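Local coordinates for protein NAD-dependent dehydrogenase (Rhizobium meliloti, PDB 4Z0P) that probably reduces glyoxylate and hydroxypyruvate with NADPH as the hydride donor, as a member of the D-isomer specific 2-hydroxyacid dehydrogenase family, at residues Ala24-Gly29 / Ala292-Val297. Sequence-based numbering, arbitrary orientation.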
ATOM      1  N   ALA A  24      24.916  12.157 -18.336  1.00 40.68           N
ATOM      2  CA  ALA A  24      25.642  11.298 -19.284  1.00 45.81           C
ATOM      3  C   ALA A  24      24.768  10.869 -20.457  1.00 39.32           C
ATOM      4  O   ALA A  24      23.780  10.158 -20.278  1.00 45.70           O
ATOM      5  CB  ALA A  24      26.173  10.063 -18.567  1.00 59.38           C
ATOM      6  N   GLY A  25      25.131  11.303 -21.659  1.00 43.71           N
ATOM      7  CA  GLY A  25      24.346  10.996 -22.850  1.00 43.18           C
ATOM      8  C   GLY A  25      23.026  11.757 -22.984  1.00 50.74           C
ATOM      9  O   GLY A  25      22.272  11.496 -23.914  1.00 46.37           O
ATOM     10  N   ALA A  26      22.741  12.707 -22.093  1.00 40.13           N
ATOM     11  CA  ALA A  26      21.527  13.506 -22.215  1.00 36.11           C
ATOM     12  C   ALA A  26      21.733  14.536 -23.320  1.00 36.74           C
ATOM     13  O   ALA A  26      22.855  14.968 -23.549  1.00 33.79           O
ATOM     14  CB  ALA A  26      21.204  14.204 -20.908  1.00 39.49           C
ATOM     15  N   PHE A  27      20.643  14.898 -23.996  1.00 31.26           N
ATOM     16  CA  PHE A  27      20.631  15.964 -25.008  1.00 33.40           C
ATOM     17  C   PHE A  27      21.764  15.825 -26.031  1.00 37.73           C
ATOM     18  O   PHE A  27      22.626  16.689 -26.128  1.00 32.95           O
ATOM     19  CB  PHE A  27      20.680  17.315 -24.302  1.00 27.32           C
ATOM     20  CG  PHE A  27      19.582  17.489 -23.295  1.00 25.13           C
ATOM     21  CD1 PHE A  27      18.277  17.691 -23.713  1.00 30.61           C
ATOM     22  CD2 PHE A  27      19.853  17.453 -21.936  1.00 30.91           C
ATOM     23  CE1 PHE A  27      17.252  17.830 -22.788  1.00 27.93           C
ATOM     24  CE2 PHE A  27      18.827  17.605 -21.010  1.00 28.06           C
ATOM     25  CZ  PHE A  27      17.530  17.790 -21.442  1.00 26.06           C
ATOM     26  N   PRO A  28      21.781  14.709 -26.773  1.00 35.52           N
ATOM     27  CA  PRO A  28      22.913  14.468 -27.667  1.00 37.97           C
ATOM     28  C   PRO A  28      23.047  15.591 -28.691  1.00 35.03           C
ATOM     29  O   PRO A  28      22.042  16.081 -29.204  1.00 39.05           O
ATOM     30  CB  PRO A  28      22.587  13.112 -28.314  1.00 46.61           C
ATOM     31  CG  PRO A  28      21.167  12.829 -27.989  1.00 46.34           C
ATOM     32  CD  PRO A  28      20.850  13.565 -26.734  1.00 42.93           C
ATOM     33  N   GLY A  29      24.272  16.034 -28.921  1.00 34.62           N
ATOM     34  CA  GLY A  29      24.543  17.100 -29.882  1.00 39.17           C
ATOM     35  C   GLY A  29      24.414  18.515 -29.329  1.00 39.32           C
ATOM     36  O   GLY A  29      24.672  19.471 -30.062  1.00 35.73           O
ATOM     37  N   ALA A 292      14.104  10.271 -17.022  1.00 25.75           N
ATOM     38  CA  ALA A 292      12.810  10.389 -17.681  1.00 23.60           C
ATOM     39  C   ALA A 292      12.468  11.860 -17.988  1.00 20.86           C
ATOM     40  O   ALA A 292      11.922  12.161 -19.045  1.00 24.30           O
ATOM     41  CB  ALA A 292      11.706   9.721 -16.836  1.00 25.44           C
ATOM     42  N   LEU A 293      12.793  12.756 -17.062  1.00 22.58           N
ATOM     43  CA  LEU A 293      12.659  14.190 -17.275  1.00 22.49           C
ATOM     44  C   LEU A 293      13.415  14.651 -18.510  1.00 24.27           C
ATOM     45  O   LEU A 293      12.852  15.337 -19.368  1.00 24.28           O
ATOM     46  CB  LEU A 293      13.137  14.950 -16.039  1.00 21.85           C
ATOM     47  CG  LEU A 293      13.096  16.472 -16.147  1.00 19.82           C
ATOM     48  CD1 LEU A 293      11.684  17.010 -16.349  1.00 23.37           C
ATOM     49  CD2 LEU A 293      13.755  17.031 -14.883  1.00 24.34           C
ATOM     50  N   PHE A 294      14.674  14.242 -18.635  1.00 23.29           N
ATOM     51  CA  PHE A 294      15.473  14.643 -19.788  1.00 23.15           C
ATOM     52  C   PHE A 294      14.957  14.029 -21.104  1.00 25.69           C
ATOM     53  O   PHE A 294      14.943  14.708 -22.122  1.00 26.25           O
ATOM     54  CB  PHE A 294      16.956  14.319 -19.596  1.00 23.28           C
ATOM     55  CG  PHE A 294      17.640  15.122 -18.524  1.00 25.06           C
ATOM     56  CD1 PHE A 294      17.111  16.340 -18.030  1.00 25.74           C
ATOM     57  CD2 PHE A 294      18.875  14.705 -18.057  1.00 27.73           C
ATOM     58  CE1 PHE A 294      17.787  17.067 -17.065  1.00 26.24           C
ATOM     59  CE2 PHE A 294      19.556  15.440 -17.084  1.00 32.24           C
ATOM     60  CZ  PHE A 294      19.001  16.615 -16.592  1.00 27.10           C
ATOM     61  N   VAL A 295      14.471  12.791 -21.065  1.00 24.55           N
ATOM     62  CA  VAL A 295      13.845  12.200 -22.268  1.00 24.81           C
ATOM     63  C   VAL A 295      12.623  13.023 -22.697  1.00 25.58           C
ATOM     64  O   VAL A 295      12.437  13.326 -23.887  1.00 28.94           O
ATOM     65  CB  VAL A 295      13.475  10.721 -22.029  1.00 27.78           C
ATOM     66  CG1 VAL A 295      12.549  10.184 -23.128  1.00 32.81           C
ATOM     67  CG2 VAL A 295      14.745   9.893 -21.942  1.00 33.10           C
ATOM     68  N   HIS A 296      11.795  13.382 -21.712  1.00 25.74           N
ATOM     69  CA  HIS A 296      10.616  14.233 -21.929  1.00 27.24           C
ATOM     70  C   HIS A 296      10.988  15.587 -22.535  1.00 27.86           C
ATOM     71  O   HIS A 296      10.394  16.002 -23.526  1.00 26.72           O
ATOM     72  CB  HIS A 296       9.829  14.365 -20.614  1.00 26.90           C
ATOM     73  CG  HIS A 296       9.105  15.663 -20.422  1.00 28.12           C
ATOM     74  ND1 HIS A 296       7.817  15.874 -20.871  1.00 34.56           N
ATOM     75  CD2 HIS A 296       9.459  16.784 -19.745  1.00 24.18           C
ATOM     76  CE1 HIS A 296       7.418  17.079 -20.499  1.00 35.77           C
ATOM     77  NE2 HIS A 296       8.400  17.654 -19.825  1.00 29.62           N
ATOM     78  N   VAL A 297      12.008  16.236 -21.970  1.00 24.69           N
ATOM     79  CA  VAL A 297      12.453  17.527 -22.489  1.00 25.08           C
ATOM     80  C   VAL A 297      12.987  17.375 -23.919  1.00 27.59           C
ATOM     81  O   VAL A 297      12.645  18.188 -24.795  1.00 28.05           O
ATOM     82  CB  VAL A 297      13.497  18.203 -21.577  1.00 24.50           C
ATOM     83  CG1 VAL A 297      14.032  19.491 -22.203  1.00 25.53           C
ATOM     84  CG2 VAL A 297      12.886  18.542 -20.222  1.00 27.23           C
TER
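Phe27 reaches from its loop to helix 290-305, where Phe294 and Val297, one turn apart, receive its ring. With CG anti to the carbonyl carbon (chi1 -55°), the Phe27 ring presents CE1, CZ and CE2 to the helix. Phe294 can be followed outward from CB, which lies 4.0 Å from Phe27 CZ. Next comes Phe294 CG, 3.7 Å from Phe27 CE2. Phe294 CD1 is equally close, 3.7 Å from Phe27 CE2. Phe294 CD2 lies 3.7 Å from Ala26 CB and also stays near Phe27 CE2. That same Phe27 CE2 sits over one face of the Phe294 ring, toward its rim; the two ring planes are inclined at 55° with centroids 5.1 Å apart, an oblique pair. On Phe27's other flank, Val297 CG1 meets the ring edge near its plane, 3.7 Å from Phe27 CE1. A serine in place of Phe294 would probably leave Ala26 CB and the CE2 side of Phe27 without their apolar partner and let the Phe27 ring shift. The backbone N of Phe27 hydrogen-bonds Glu298 OE2, a polar tie beside this apolar packing. As in other two-domain D-2-hydroxyacid dehydrogenases, the late helix 290-305 returns from the Rossmann-type domain and probably belongs to the substrate-binding domain: Phe294 rests on strand 8-12 and helix 16-23, and Val297 on Val52 of strand 50-54.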